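Cyclin homolog (Herpesvirus saimiri, PDB 2F2C) is a viral D-type cyclin that modulates the host cell cycle and may contribute to T-cell transformation and rapid proliferation during latent herpesvirus infection. Local coordinates at residues 150-160 and 195-203. Sequence-based numbering, arbitrary orientation.
Sequences VLATDFLIPLC and PGLICAGGL
Gly196 CA sits over the face of the Phe155 ring, 3.6 Å from the ring centroid and 12° off the normal, a CH-pi contact. Glycine suits this place because, with no side chain, it presents its CA hydrogens to the ring and lets backbone and ring pack directly; its backbone N also donates to Glu31, on the helix 21-31 whose Leu24 and Leu27 touch the same ring. Beside it the two backbones come closest: the CA atoms of Ala152 and Pro195 are 3.9 Å apart, and Ala152 CA makes a CA-H...O contact with Pro195 O. A methyl is compact enough for this close backbone approach, and Ala152 CB rests 3.7 Å from Ile198 CG2. Pro195 opens its helix, where a rigid ring lacking an N-H fits, and its CB faces Val150 CG1.

Cys199 fills the middle. With SG anti to its backbone N (chi1 -175°), the sulfur reaches between Phe155 and Leu156, 3.5 Å from Phe155 CB and 3.7 Å from Leu156 CG. Leu159 enters as a knob among Gly196, Cys199, Ala200 and Leu203, its CD1 meeting Cys199 SG and Ala200 N; the small residues let it sit close to the helix.

The axes of 156-160 and 195-203 approach to 10.1 Å and cross at -66°. Here side chains bridge more widely spaced backbones: Leu203 reaches across with CD1 to Leu156 CD2 at 3.8 Å and CD2 to Cys160 SG. The solvent side is at the opposite end, at partly exposed Pro195. Such obliquely crossed helices, packed through apolar faces, form the core of a cyclin box, here the second, C-terminal one of this viral cyclin.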
ATOM      1  N   VAL A 150       0.967  -6.071   9.302  1.00 70.62           N
ATOM      2  CA  VAL A 150      -0.264  -6.806   9.062  1.00 71.09           C
ATOM      3  C   VAL A 150      -1.295  -6.449  10.162  1.00 71.50           C
ATOM      4  O   VAL A 150      -1.018  -6.603  11.348  1.00 71.55           O
ATOM      5  CB  VAL A 150      -0.038  -8.317   8.996  1.00 70.75           C
ATOM      6  CG1 VAL A 150      -1.375  -9.036   9.009  1.00 71.25           C
ATOM      7  CG2 VAL A 150       0.717  -8.678   7.751  1.00 69.82           C
ATOM      8  N   LEU A 151      -2.461  -5.953   9.753  1.00 71.68           N
ATOM      9  CA  LEU A 151      -3.506  -5.551  10.692  1.00 72.07           C
ATOM     10  C   LEU A 151      -4.577  -6.607  10.756  1.00 72.38           C
ATOM     11  O   LEU A 151      -4.978  -7.137   9.712  1.00 72.59           O
ATOM     12  CB  LEU A 151      -4.172  -4.264  10.223  1.00 71.90           C
ATOM     13  CG  LEU A 151      -3.222  -3.115  10.002  1.00 71.90           C
ATOM     14  CD1 LEU A 151      -4.004  -1.887   9.568  1.00 70.72           C
ATOM     15  CD2 LEU A 151      -2.506  -2.884  11.312  1.00 72.16           C
ATOM     16  N   ALA A 152      -5.082  -6.875  11.957  1.00 72.25           N
ATOM     17  CA  ALA A 152      -6.156  -7.849  12.118  1.00 72.72           C
ATOM     18  C   ALA A 152      -7.120  -7.624  10.969  1.00 73.02           C
ATOM     19  O   ALA A 152      -7.679  -8.542  10.381  1.00 73.81           O
ATOM     20  CB  ALA A 152      -6.861  -7.653  13.439  1.00 71.94           C
ATOM     21  N   THR A 153      -7.250  -6.371  10.603  1.00 72.96           N
ATOM     22  CA  THR A 153      -8.318  -5.975   9.763  1.00 72.87           C
ATOM     23  C   THR A 153      -8.076  -6.298   8.288  1.00 73.05           C
ATOM     24  O   THR A 153      -9.020  -6.329   7.504  1.00 73.34           O
ATOM     25  CB  THR A 153      -8.616  -4.509  10.063  1.00 72.42           C
ATOM     26  OG1 THR A 153     -10.018  -4.314   9.949  1.00 74.13           O
ATOM     27  CG2 THR A 153      -8.018  -3.603   9.066  1.00 71.28           C
ATOM     28  N   ASP A 154      -6.820  -6.578   7.926  1.00 73.08           N
ATOM     29  CA  ASP A 154      -6.458  -6.917   6.550  1.00 73.02           C
ATOM     30  C   ASP A 154      -6.922  -8.330   6.192  1.00 73.00           C
ATOM     31  O   ASP A 154      -6.990  -8.689   5.004  1.00 73.60           O
ATOM     32  CB  ASP A 154      -4.940  -6.883   6.330  1.00 73.39           C
ATOM     33  CG  ASP A 154      -4.302  -5.505   6.555  1.00 75.04           C
ATOM     34  OD1 ASP A 154      -4.730  -4.490   5.936  1.00 73.62           O
ATOM     35  OD2 ASP A 154      -3.288  -5.378   7.301  1.00 77.23           O
ATOM     36  N   PHE A 155      -7.198  -9.148   7.207  1.00 72.29           N
ATOM     37  CA  PHE A 155      -7.568 -10.533   6.971  1.00 71.53           C
ATOM     38  C   PHE A 155      -9.016 -10.717   6.577  1.00 71.72           C
ATOM     39  O   PHE A 155      -9.309 -11.670   5.867  1.00 72.37           O
ATOM     40  CB  PHE A 155      -7.287 -11.403   8.183  1.00 70.93           C
ATOM     41  CG  PHE A 155      -5.892 -11.920   8.248  1.00 70.22           C
ATOM     42  CD1 PHE A 155      -4.901 -11.206   8.921  1.00 69.75           C
ATOM     43  CD2 PHE A 155      -5.567 -13.129   7.666  1.00 67.92           C
ATOM     44  CE1 PHE A 155      -3.617 -11.691   8.989  1.00 68.41           C
ATOM     45  CE2 PHE A 155      -4.276 -13.612   7.734  1.00 67.38           C
ATOM     46  CZ  PHE A 155      -3.302 -12.892   8.384  1.00 68.11           C
ATOM     47  N   LEU A 156      -9.911  -9.830   7.029  1.00 71.60           N
ATOM     48  CA  LEU A 156     -11.374  -9.973   6.815  1.00 71.63           C
ATOM     49  C   LEU A 156     -11.822 -10.568   5.485  1.00 71.85           C
ATOM     50  O   LEU A 156     -12.514 -11.586   5.450  1.00 72.04           O
ATOM     51  CB  LEU A 156     -12.086  -8.647   7.026  1.00 71.53           C
ATOM     52  CG  LEU A 156     -12.187  -8.238   8.495  1.00 72.14           C
ATOM     53  CD1 LEU A 156     -12.426  -6.751   8.559  1.00 72.95           C
ATOM     54  CD2 LEU A 156     -13.282  -9.007   9.225  1.00 69.88           C
ATOM     55  N   ILE A 157     -11.412  -9.953   4.388  1.00 72.11           N
ATOM     56  CA  ILE A 157     -11.939 -10.359   3.105  1.00 72.44           C
ATOM     57  C   ILE A 157     -11.325 -11.663   2.604  1.00 72.96           C
ATOM     58  O   ILE A 157     -12.082 -12.558   2.179  1.00 73.51           O
ATOM     59  CB  ILE A 157     -11.856  -9.206   2.068  1.00 72.87           C
ATOM     60  CG1 ILE A 157     -12.696  -8.009   2.551  1.00 72.89           C
ATOM     61  CG2 ILE A 157     -12.300  -9.684   0.672  1.00 71.49           C
ATOM     62  CD1 ILE A 157     -14.209  -8.216   2.408  1.00 74.57           C
ATOM     63  N   PRO A 158      -9.987 -11.787   2.600  1.00 72.73           N
ATOM     64  CA  PRO A 158      -9.349 -13.071   2.299  1.00 72.17           C
ATOM     65  C   PRO A 158      -9.926 -14.260   3.083  1.00 72.16           C
ATOM     66  O   PRO A 158     -10.070 -15.354   2.518  1.00 72.36           O
ATOM     67  CB  PRO A 158      -7.891 -12.824   2.671  1.00 71.79           C
ATOM     68  CG  PRO A 158      -7.693 -11.417   2.356  1.00 72.22           C
ATOM     69  CD  PRO A 158      -8.978 -10.722   2.769  1.00 72.68           C
ATOM     70  N   LEU A 159     -10.280 -14.060   4.351  1.00 71.86           N
ATOM     71  CA  LEU A 159     -10.914 -15.142   5.112  1.00 71.82           C
ATOM     72  C   LEU A 159     -12.301 -15.460   4.575  1.00 71.93           C
ATOM     73  O   LEU A 159     -12.615 -16.647   4.364  1.00 71.87           O
ATOM     74  CB  LEU A 159     -10.966 -14.859   6.622  1.00 71.88           C
ATOM     75  CG  LEU A 159      -9.619 -14.862   7.338  1.00 71.40           C
ATOM     76  CD1 LEU A 159      -9.818 -14.674   8.820  1.00 71.86           C
ATOM     77  CD2 LEU A 159      -8.868 -16.146   7.043  1.00 70.06           C
ATOM     78  N   CYS A 160     -13.106 -14.410   4.344  1.00 71.44           N
ATOM     79  CA  CYS A 160     -14.437 -14.557   3.723  1.00 71.73           C
ATOM     80  C   CYS A 160     -14.417 -15.336   2.410  1.00 71.27           C
ATOM     81  O   CYS A 160     -15.238 -16.226   2.207  1.00 71.04           O
ATOM     82  CB  CYS A 160     -15.079 -13.194   3.459  1.00 72.19           C
ATOM     83  SG  CYS A 160     -15.603 -12.328   4.934  1.00 74.22           S
ATOM     84  N   PRO A 195      -2.715 -11.297  14.371  1.00 74.42           N
ATOM     85  CA  PRO A 195      -3.752 -10.551  13.663  1.00 73.85           C
ATOM     86  C   PRO A 195      -4.789 -11.465  13.017  1.00 73.36           C
ATOM     87  O   PRO A 195      -5.985 -11.188  13.097  1.00 73.57           O
ATOM     88  CB  PRO A 195      -2.983  -9.750  12.617  1.00 73.51           C
ATOM     89  CG  PRO A 195      -1.546  -9.878  12.967  1.00 73.83           C
ATOM     90  CD  PRO A 195      -1.360 -10.799  14.093  1.00 74.04           C
ATOM     91  N   GLY A 196      -4.341 -12.553  12.406  1.00 72.79           N
ATOM     92  CA  GLY A 196      -5.256 -13.465  11.734  1.00 72.01           C
ATOM     93  C   GLY A 196      -6.239 -14.067  12.713  1.00 71.90           C
ATOM     94  O   GLY A 196      -7.401 -14.244  12.383  1.00 72.03           O
ATOM     95  N   LEU A 197      -5.781 -14.388  13.920  1.00 71.54           N
ATOM     96  CA  LEU A 197      -6.685 -14.915  14.936  1.00 71.18           C
ATOM     97  C   LEU A 197      -7.698 -13.871  15.418  1.00 71.34           C
ATOM     98  O   LEU A 197      -8.907 -14.145  15.432  1.00 71.22           O
ATOM     99  CB  LEU A 197      -5.918 -15.526  16.111  1.00 70.99           C
ATOM    100  CG  LEU A 197      -5.410 -16.949  15.869  1.00 70.01           C
ATOM    101  CD1 LEU A 197      -4.525 -17.409  17.023  1.00 67.38           C
ATOM    102  CD2 LEU A 197      -6.567 -17.928  15.608  1.00 67.75           C
ATOM    103  N   ILE A 198      -7.219 -12.684  15.803  1.00 71.05           N
ATOM    104  CA  ILE A 198      -8.126 -11.584  16.139  1.00 71.06           C
ATOM    105  C   ILE A 198      -9.241 -11.477  15.089  1.00 71.46           C
ATOM    106  O   ILE A 198     -10.429 -11.449  15.430  1.00 71.48           O
ATOM    107  CB  ILE A 198      -7.374 -10.257  16.218  1.00 70.84           C
ATOM    108  CG1 ILE A 198      -6.240 -10.316  17.241  1.00 70.93           C
ATOM    109  CG2 ILE A 198      -8.343  -9.110  16.519  1.00 70.04           C
ATOM    110  CD1 ILE A 198      -5.221  -9.189  17.038  1.00 71.69           C
ATOM    111  N   CYS A 199      -8.845 -11.450  13.812  1.00 72.00           N
ATOM    112  CA  CYS A 199      -9.779 -11.347  12.697  1.00 71.51           C
ATOM    113  C   CYS A 199     -10.757 -12.497  12.620  1.00 71.12           C
ATOM    114  O   CYS A 199     -11.942 -12.265  12.591  1.00 71.41           O
ATOM    115  CB  CYS A 199      -9.052 -11.270  11.370  1.00 71.46           C
ATOM    116  SG  CYS A 199     -10.251 -10.987  10.045  1.00 73.85           S
ATOM    117  N   ALA A 200     -10.255 -13.726  12.537  1.00 70.77           N
ATOM    118  CA  ALA A 200     -11.086 -14.925  12.660  1.00 70.98           C
ATOM    119  C   ALA A 200     -12.166 -14.767  13.733  1.00 71.07           C
ATOM    120  O   ALA A 200     -13.344 -15.026  13.485  1.00 71.12           O
ATOM    121  CB  ALA A 200     -10.205 -16.169  12.986  1.00 70.69           C
ATOM    122  N   GLY A 201     -11.749 -14.355  14.927  1.00 71.21           N
ATOM    123  CA  GLY A 201     -12.654 -14.182  16.046  1.00 71.90           C
ATOM    124  C   GLY A 201     -13.689 -13.107  15.764  1.00 72.37           C
ATOM    125  O   GLY A 201     -14.890 -13.330  15.970  1.00 72.82           O
ATOM    126  N   GLY A 202     -13.241 -11.947  15.281  1.00 71.94           N
ATOM    127  CA  GLY A 202     -14.164 -10.884  14.934  1.00 72.06           C
ATOM    128  C   GLY A 202     -15.274 -11.373  14.012  1.00 72.19           C
ATOM    129  O   GLY A 202     -16.412 -10.929  14.097  1.00 72.72           O
ATOM    130  N   LEU A 203     -14.942 -12.310  13.142  1.00 72.09           N
ATOM    131  CA  LEU A 203     -15.829 -12.707  12.075  1.00 72.49           C
ATOM    132  C   LEU A 203     -16.842 -13.686  12.623  1.00 72.52           C
ATOM    133  O   LEU A 203     -18.040 -13.618  12.298  1.00 72.44           O
ATOM    134  CB  LEU A 203     -15.011 -13.343  10.950  1.00 72.59           C
ATOM    135  CG  LEU A 203     -15.447 -13.200   9.499  1.00 72.87           C
ATOM    136  CD1 LEU A 203     -15.856 -11.766   9.161  1.00 74.48           C
ATOM    137  CD2 LEU A 203     -14.296 -13.612   8.609  1.00 73.35           C
TER